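Local structure of arabinose metabolism transcriptional repressor (Bacillus subtilis, 5D4S) at residues 33-47 with 76-88. The protein represses transcription of arabinose-metabolism genes, binding operator DNA through a winged helix-turn-helix domain. Residues are numbered along the deposited sequence; the frame is centred on the assembly and turned at random.
Sequences SSWINQGKILPDQKI and LLYSVQGGGTFVA. With nucleotides of chain C; nucleotides of chain D.
Ile47 N donates a hydrogen bond to Thr85 O (2.8 Å) and Val87 N one to Gln45 O (3.0 Å), so the chain leading out of helix 24-35 runs along strand 84-87, one half of the wing in this GntR-type winged helix-turn-helix domain. Asp44 N adds a nearly straight hydrogen bond to Val87 O.

At the base of the wing, Val87 is the apolar centre: its CB sits by Leu42 O, CG1 by Pro43, and CG2 presses on Ile41 CG2 at a tight 3.4 Å. Ile36 meets Val87 tip to tip, while its CD1 continues to Leu76 and Leu77, whose side chains in turn touch Leu71 of helix 61-74. On strand 77-80, Tyr78 OH donates to Asp44 OD1 (2.7 Å) from above the carboxylate plane, with ring and carboxylate 74° apart.

Lys46 CB lies 3.7 Å from Phe86 CE2. CG, anti to the backbone N (chi1 -177°), lies over one face of the Phe86 ring and also passes Thr85 O. CE comes near Gly83 O, and the bend at chi4 (-71°) turns NZ back to donate to Ile47 O, 3.0 Å away.

Beyond the classic beta bulge of Gly83 and Gly84 opposite Val80, the wing tip enters the minor groove, where Gly82 N hydrogen-bonds to O4' of DT8 of chain C and Gln81 CG packs 3.2 Å from O4' of DA17 of chain D. Cut back to an alanine, Gln81 loses CG and everything beyond it, which is likely to leave a gap beside the sugar of DA17 of chain D. Between Thr85 and the DNA, one water accepts from Thr85 N and donates both to Ile47 O and, at 2.6 Å from the water oxygen, to OP1 of DT8 of chain C.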
loop_
_atom_site.group_PDB
_atom_site.type_symbol
_atom_site.label_atom_id
_atom_site.label_comp_id
_atom_site.label_asym_id
_atom_site.label_seq_id
_atom_site.Cartn_x
_atom_site.Cartn_y
_atom_site.Cartn_z
ATOM N N SER B 33 1.105 5.136 13.377
ATOM C CA SER B 33 1.452 4.002 14.216
ATOM C C SER B 33 1.917 4.489 15.585
ATOM O O SER B 33 1.832 3.746 16.563
ATOM C CB SER B 33 2.508 3.122 13.553
ATOM O OG SER B 33 3.471 3.909 12.890
ATOM N N SER B 34 2.378 5.740 15.666
ATOM C CA SER B 34 2.782 6.305 16.952
ATOM C C SER B 34 1.550 6.645 17.787
ATOM O O SER B 34 1.628 6.680 19.003
ATOM C CB SER B 34 3.647 7.559 16.781
ATOM O OG SER B 34 2.826 8.701 16.543
ATOM N N TRP B 35 0.419 6.903 17.131
ATOM C CA TRP B 35 -0.848 7.105 17.847
ATOM C C TRP B 35 -1.305 5.810 18.510
ATOM O O TRP B 35 -1.665 5.784 19.680
ATOM C CB TRP B 35 -1.934 7.600 16.903
ATOM C CG TRP B 35 -1.648 8.915 16.269
ATOM C CD1 TRP B 35 -0.737 9.856 16.678
ATOM C CD2 TRP B 35 -2.285 9.444 15.114
ATOM N NE1 TRP B 35 -0.770 10.939 15.829
ATOM C CE2 TRP B 35 -1.720 10.711 14.863
ATOM C CE3 TRP B 35 -3.296 8.968 14.261
ATOM C CZ2 TRP B 35 -2.115 11.505 13.791
ATOM C CZ3 TRP B 35 -3.689 9.754 13.199
ATOM C CH2 TRP B 35 -3.095 11.009 12.968
ATOM N N ILE B 36 -1.294 4.725 17.740
ATOM C CA ILE B 36 -1.305 3.392 18.321
ATOM C C ILE B 36 0.036 3.286 19.048
ATOM O O ILE B 36 0.814 4.222 19.005
ATOM C CB ILE B 36 -1.475 2.297 17.241
ATOM C CG1 ILE B 36 -2.408 2.794 16.140
ATOM C CG2 ILE B 36 -2.040 1.013 17.836
ATOM C CD1 ILE B 36 -2.607 1.799 15.022
ATOM N N ASN B 37 0.332 2.174 19.705
ATOM C CA ASN B 37 1.519 2.094 20.573
ATOM C C ASN B 37 1.370 3.038 21.764
ATOM O O ASN B 37 1.350 2.583 22.900
ATOM C CB ASN B 37 2.834 2.417 19.833
ATOM C CG ASN B 37 3.056 1.552 18.605
ATOM O OD1 ASN B 37 2.178 0.799 18.183
ATOM N ND2 ASN B 37 4.242 1.669 18.014
ATOM N N GLN B 38 1.245 4.343 21.507
ATOM C CA GLN B 38 1.108 5.327 22.588
ATOM C C GLN B 38 -0.277 5.329 23.217
ATOM O O GLN B 38 -0.551 6.104 24.132
ATOM C CB GLN B 38 1.440 6.734 22.091
ATOM C CG GLN B 38 2.917 6.954 21.840
ATOM C CD GLN B 38 3.243 8.387 21.489
ATOM O OE1 GLN B 38 2.603 9.316 21.976
ATOM N NE2 GLN B 38 4.244 8.576 20.635
ATOM N N GLY B 39 -1.150 4.462 22.725
ATOM C CA GLY B 39 -2.465 4.299 23.310
ATOM C C GLY B 39 -3.414 5.451 23.056
ATOM O O GLY B 39 -4.484 5.495 23.645
ATOM N N LYS B 40 -3.037 6.378 22.180
ATOM C CA LYS B 40 -3.924 7.486 21.823
ATOM C C LYS B 40 -5.173 6.980 21.093
ATOM O O LYS B 40 -6.229 7.610 21.145
ATOM C CB LYS B 40 -3.188 8.519 20.961
ATOM C CG LYS B 40 -2.191 9.389 21.732
ATOM C CD LYS B 40 -1.554 10.449 20.830
ATOM C CE LYS B 40 -0.755 11.474 21.637
ATOM N NZ LYS B 40 -0.269 12.621 20.802
ATOM N N ILE B 41 -5.044 5.851 20.398
ATOM C CA ILE B 41 -6.193 5.184 19.791
ATOM C C ILE B 41 -6.213 3.730 20.255
ATOM O O ILE B 41 -5.187 3.054 20.231
ATOM C CB ILE B 41 -6.157 5.244 18.245
ATOM C CG1 ILE B 41 -5.760 6.632 17.776
ATOM C CG2 ILE B 41 -7.515 4.924 17.646
ATOM C CD1 ILE B 41 -5.812 6.790 16.291
ATOM N N LEU B 42 -7.380 3.260 20.692
ATOM C CA LEU B 42 -7.525 1.910 21.239
ATOM C C LEU B 42 -8.105 0.961 20.197
ATOM O O LEU B 42 -8.678 1.421 19.216
ATOM C CB LEU B 42 -8.414 1.940 22.481
ATOM C CG LEU B 42 -7.928 2.904 23.558
ATOM C CD1 LEU B 42 -8.898 2.923 24.730
ATOM C CD2 LEU B 42 -6.530 2.521 24.006
ATOM N N PRO B 43 -7.944 -0.363 20.396
ATOM C CA PRO B 43 -8.534 -1.332 19.468
ATOM C C PRO B 43 -10.009 -1.071 19.207
ATOM O O PRO B 43 -10.758 -0.769 20.138
ATOM C CB PRO B 43 -8.336 -2.664 20.190
ATOM C CG PRO B 43 -7.073 -2.463 20.937
ATOM C CD PRO B 43 -7.125 -1.034 21.421
ATOM N N ASP B 44 -10.383 -1.153 17.933
ATOM C CA ASP B 44 -11.754 -0.955 17.456
ATOM C C ASP B 44 -12.221 0.488 17.600
ATOM O O ASP B 44 -13.408 0.774 17.449
ATOM C CB ASP B 44 -12.721 -1.905 18.173
ATOM C CG ASP B 44 -12.389 -3.364 17.916
ATOM O OD1 ASP B 44 -11.893 -3.669 16.807
ATOM O OD2 ASP B 44 -12.604 -4.198 18.820
ATOM N N GLN B 45 -11.288 1.393 17.882
ATOM C CA GLN B 45 -11.583 2.821 17.816
ATOM C C GLN B 45 -11.234 3.339 16.433
ATOM O O GLN B 45 -10.271 2.882 15.800
ATOM C CB GLN B 45 -10.818 3.613 18.878
ATOM C CG GLN B 45 -11.248 3.351 20.304
ATOM C CD GLN B 45 -10.545 4.269 21.285
ATOM O OE1 GLN B 45 -9.587 4.958 20.928
ATOM N NE2 GLN B 45 -11.020 4.290 22.525
ATOM N N LYS B 46 -12.012 4.305 15.969
ATOM C CA LYS B 46 -11.866 4.818 14.615
ATOM C C LYS B 46 -10.775 5.875 14.559
ATOM O O LYS B 46 -10.698 6.733 15.446
ATOM C CB LYS B 46 -13.203 5.397 14.145
ATOM C CG LYS B 46 -13.233 5.911 12.728
ATOM C CD LYS B 46 -14.534 6.678 12.483
ATOM C CE LYS B 46 -14.456 7.522 11.216
ATOM N NZ LYS B 46 -13.551 8.699 11.351
ATOM N N ILE B 47 -9.922 5.805 13.542
ATOM C CA ILE B 47 -8.961 6.866 13.292
ATOM C C ILE B 47 -9.663 7.921 12.450
ATOM O O ILE B 47 -10.762 7.665 11.953
ATOM C CB ILE B 47 -7.687 6.350 12.573
ATOM C CG1 ILE B 47 -7.997 5.914 11.134
ATOM C CG2 ILE B 47 -7.037 5.230 13.369
ATOM C CD1 ILE B 47 -6.741 5.658 10.318
ATOM N N LEU B 76 -2.153 -3.687 11.756
ATOM C CA LEU B 76 -2.262 -2.635 12.761
ATOM C C LEU B 76 -3.624 -1.936 12.699
ATOM O O LEU B 76 -4.128 -1.445 13.708
ATOM C CB LEU B 76 -1.144 -1.612 12.571
ATOM C CG LEU B 76 -0.452 -1.060 13.816
ATOM C CD1 LEU B 76 0.204 -2.169 14.628
ATOM C CD2 LEU B 76 0.580 -0.015 13.422
ATOM N N LEU B 77 -4.204 -1.882 11.503
ATOM C CA LEU B 77 -5.499 -1.235 11.273
ATOM C C LEU B 77 -6.397 -2.122 10.432
ATOM O O LEU B 77 -5.915 -3.009 9.734
ATOM C CB LEU B 77 -5.339 0.095 10.542
ATOM C CG LEU B 77 -4.428 1.215 11.033
ATOM C CD1 LEU B 77 -4.347 2.257 9.938
ATOM C CD2 LEU B 77 -5.001 1.819 12.300
ATOM N N TYR B 78 -7.699 -1.860 10.466
ATOM C CA TYR B 78 -8.612 -2.503 9.518
ATOM C C TYR B 78 -9.650 -1.504 9.026
ATOM O O TYR B 78 -9.979 -0.554 9.726
ATOM C CB TYR B 78 -9.296 -3.733 10.131
ATOM C CG TYR B 78 -10.252 -3.462 11.275
ATOM C CD1 TYR B 78 -9.804 -3.443 12.587
ATOM C CD2 TYR B 78 -11.612 -3.264 11.046
ATOM C CE1 TYR B 78 -10.672 -3.209 13.641
ATOM C CE2 TYR B 78 -12.489 -3.034 12.100
ATOM C CZ TYR B 78 -12.010 -3.010 13.390
ATOM O OH TYR B 78 -12.865 -2.780 14.446
ATOM N N SER B 79 -10.147 -1.717 7.810
ATOM C CA SER B 79 -11.048 -0.770 7.174
ATOM C C SER B 79 -12.396 -1.398 6.870
ATOM O O SER B 79 -12.481 -2.582 6.559
ATOM C CB SER B 79 -10.433 -0.228 5.884
ATOM O OG SER B 79 -9.319 0.606 6.148
ATOM N N VAL B 80 -13.444 -0.589 6.978
ATOM C CA VAL B 80 -14.795 -0.950 6.550
ATOM C C VAL B 80 -15.242 0.133 5.589
ATOM O O VAL B 80 -15.290 1.308 5.975
ATOM C CB VAL B 80 -15.794 -1.022 7.729
ATOM C CG1 VAL B 80 -17.167 -1.442 7.228
ATOM C CG2 VAL B 80 -15.304 -1.975 8.805
ATOM N N GLN B 81 -15.568 -0.210 4.346
ATOM C CA GLN B 81 -15.830 0.880 3.417
ATOM C C GLN B 81 -17.162 1.511 3.770
ATOM O O GLN B 81 -18.123 0.827 4.129
ATOM C CB GLN B 81 -15.775 0.435 1.956
ATOM C CG GLN B 81 -17.012 0.011 1.310
ATOM C CD GLN B 81 -16.832 -0.210 -0.189
ATOM O OE1 GLN B 81 -17.006 0.697 -1.006
ATOM N NE2 GLN B 81 -16.408 -1.411 -0.541
ATOM N N GLY B 82 -17.183 2.842 3.728
ATOM C CA GLY B 82 -18.347 3.599 4.140
ATOM C C GLY B 82 -18.446 3.721 5.643
ATOM O O GLY B 82 -19.305 4.438 6.161
ATOM N N GLY B 83 -17.584 3.000 6.352
ATOM C CA GLY B 83 -17.594 3.035 7.806
ATOM C C GLY B 83 -16.418 3.845 8.316
ATOM O O GLY B 83 -16.571 4.934 8.867
ATOM N N GLY B 84 -15.221 3.314 8.133
ATOM C CA GLY B 84 -14.047 4.012 8.612
ATOM C C GLY B 84 -12.861 3.085 8.698
ATOM O O GLY B 84 -12.898 1.966 8.197
ATOM N N THR B 85 -11.803 3.559 9.339
ATOM C CA THR B 85 -10.620 2.754 9.560
ATOM C C THR B 85 -10.352 2.770 11.060
ATOM O O THR B 85 -10.497 3.806 11.716
ATOM C CB THR B 85 -9.419 3.286 8.726
ATOM O OG1 THR B 85 -9.712 3.115 7.333
ATOM C CG2 THR B 85 -8.130 2.539 9.054
ATOM N N PHE B 86 -10.004 1.606 11.602
ATOM C CA PHE B 86 -9.972 1.377 13.043
ATOM C C PHE B 86 -8.670 0.713 13.480
ATOM O O PHE B 86 -8.067 -0.016 12.688
ATOM C CB PHE B 86 -11.146 0.489 13.465
ATOM C CG PHE B 86 -12.496 0.982 12.986
ATOM C CD1 PHE B 86 -12.901 0.792 11.676
ATOM C CD2 PHE B 86 -13.356 1.615 13.854
ATOM C CE1 PHE B 86 -14.133 1.245 11.234
ATOM C CE2 PHE B 86 -14.600 2.062 13.422
ATOM C CZ PHE B 86 -14.985 1.877 12.110
ATOM N N VAL B 87 -8.257 0.945 14.732
ATOM C CA VAL B 87 -7.123 0.217 15.320
ATOM C C VAL B 87 -7.502 -1.242 15.487
ATOM O O VAL B 87 -8.543 -1.559 16.055
ATOM C CB VAL B 87 -6.674 0.793 16.703
ATOM C CG1 VAL B 87 -5.719 -0.162 17.441
ATOM C CG2 VAL B 87 -5.979 2.099 16.513
ATOM N N ALA B 88 -6.663 -2.126 14.966
ATOM C CA ALA B 88 -6.900 -3.552 15.092
ATOM C C ALA B 88 -6.768 -3.975 16.550
ATOM O O ALA B 88 -5.906 -3.473 17.283
ATOM C CB ALA B 88 -5.940 -4.319 14.223
ATOM O OXT ALA B 88 -7.528 -4.818 17.030
ATOM P P DT C 8 -12.739 6.920 5.774
ATOM O OP1 DT C 8 -12.093 6.509 7.039
ATOM O OP2 DT C 8 -12.370 8.199 5.101
ATOM O "O5'" DT C 8 -12.742 5.686 4.765
ATOM C "C5'" DT C 8 -13.154 4.406 5.251
ATOM C "C4'" DT C 8 -13.385 3.418 4.125
ATOM O "O4'" DT C 8 -14.308 3.989 3.158
ATOM C "C3'" DT C 8 -12.132 3.013 3.334
ATOM O "O3'" DT C 8 -12.210 1.633 3.026
ATOM C "C2'" DT C 8 -12.244 3.868 2.078
ATOM C "C1'" DT C 8 -13.753 3.887 1.877
ATOM N N1 DT C 8 -14.235 5.020 1.041
ATOM C C2 DT C 8 -15.067 4.747 -0.014
ATOM O O2 DT C 8 -15.466 3.632 -0.277
ATOM N N3 DT C 8 -15.444 5.830 -0.732
ATOM C C4 DT C 8 -15.069 7.134 -0.534
ATOM O O4 DT C 8 -15.476 8.044 -1.257
ATOM C C5 DT C 8 -14.176 7.354 0.576
ATOM C C7 DT C 8 -13.685 8.737 0.886
ATOM C C6 DT C 8 -13.804 6.293 1.303
ATOM P P DT D 18 -21.568 -2.553 4.870
ATOM O OP1 DT D 18 -20.750 -3.436 5.732
ATOM O OP2 DT D 18 -22.913 -2.954 4.413
ATOM O "O5'" DT D 18 -21.661 -1.154 5.621
ATOM C "C5'" DT D 18 -20.473 -0.511 6.008
ATOM C "C4'" DT D 18 -20.740 0.919 6.402
ATOM O "O4'" DT D 18 -21.300 1.641 5.281
ATOM C "C3'" DT D 18 -21.730 1.088 7.556
ATOM O "O3'" DT D 18 -21.058 1.697 8.626
ATOM C "C2'" DT D 18 -22.852 1.978 6.975
ATOM C "C1'" DT D 18 -22.155 2.632 5.788
ATOM N N1 DT D 18 -23.053 3.070 4.683
ATOM C C2 DT D 18 -23.160 4.412 4.394
ATOM O O2 DT D 18 -22.574 5.287 5.013
ATOM N N3 DT D 18 -23.978 4.704 3.342
ATOM C C4 DT D 18 -24.691 3.827 2.556
ATOM O O4 DT D 18 -25.406 4.217 1.618
ATOM C C5 DT D 18 -24.538 2.428 2.903
ATOM C C7 DT D 18 -25.271 1.369 2.125
ATOM C C6 DT D 18 -23.731 2.119 3.934
ATOM P P DA D 17 -21.311 -3.190 -1.887
ATOM O OP1 DA D 17 -20.684 -4.527 -1.863
ATOM O OP2 DA D 17 -22.697 -2.976 -2.355
ATOM O "O5'" DA D 17 -21.199 -2.642 -0.409
ATOM C "C5'" DA D 17 -19.940 -2.565 0.197
ATOM C "C4'" DA D 17 -20.019 -1.676 1.404
ATOM O "O4'" DA D 17 -20.166 -0.307 0.972
ATOM C "C3'" DA D 17 -21.183 -1.977 2.338
ATOM O "O3'" DA D 17 -20.643 -2.236 3.610
ATOM C "C2'" DA D 17 -22.041 -0.693 2.308
ATOM C "C1'" DA D 17 -21.042 0.367 1.825
ATOM N N9 DA D 17 -21.637 1.458 1.041
ATOM C C8 DA D 17 -22.415 1.342 -0.088
ATOM N N7 DA D 17 -22.795 2.499 -0.592
ATOM C C5 DA D 17 -22.214 3.438 0.251
ATOM C C6 DA D 17 -22.219 4.852 0.263
ATOM N N6 DA D 17 -22.857 5.616 -0.641
ATOM N N1 DA D 17 -21.531 5.460 1.244
ATOM C C2 DA D 17 -20.888 4.721 2.149
ATOM N N3 DA D 17 -20.816 3.401 2.246
ATOM C C4 DA D 17 -21.497 2.811 1.260
HETATM O O HOH W 1 -12.022 6.408 9.639
#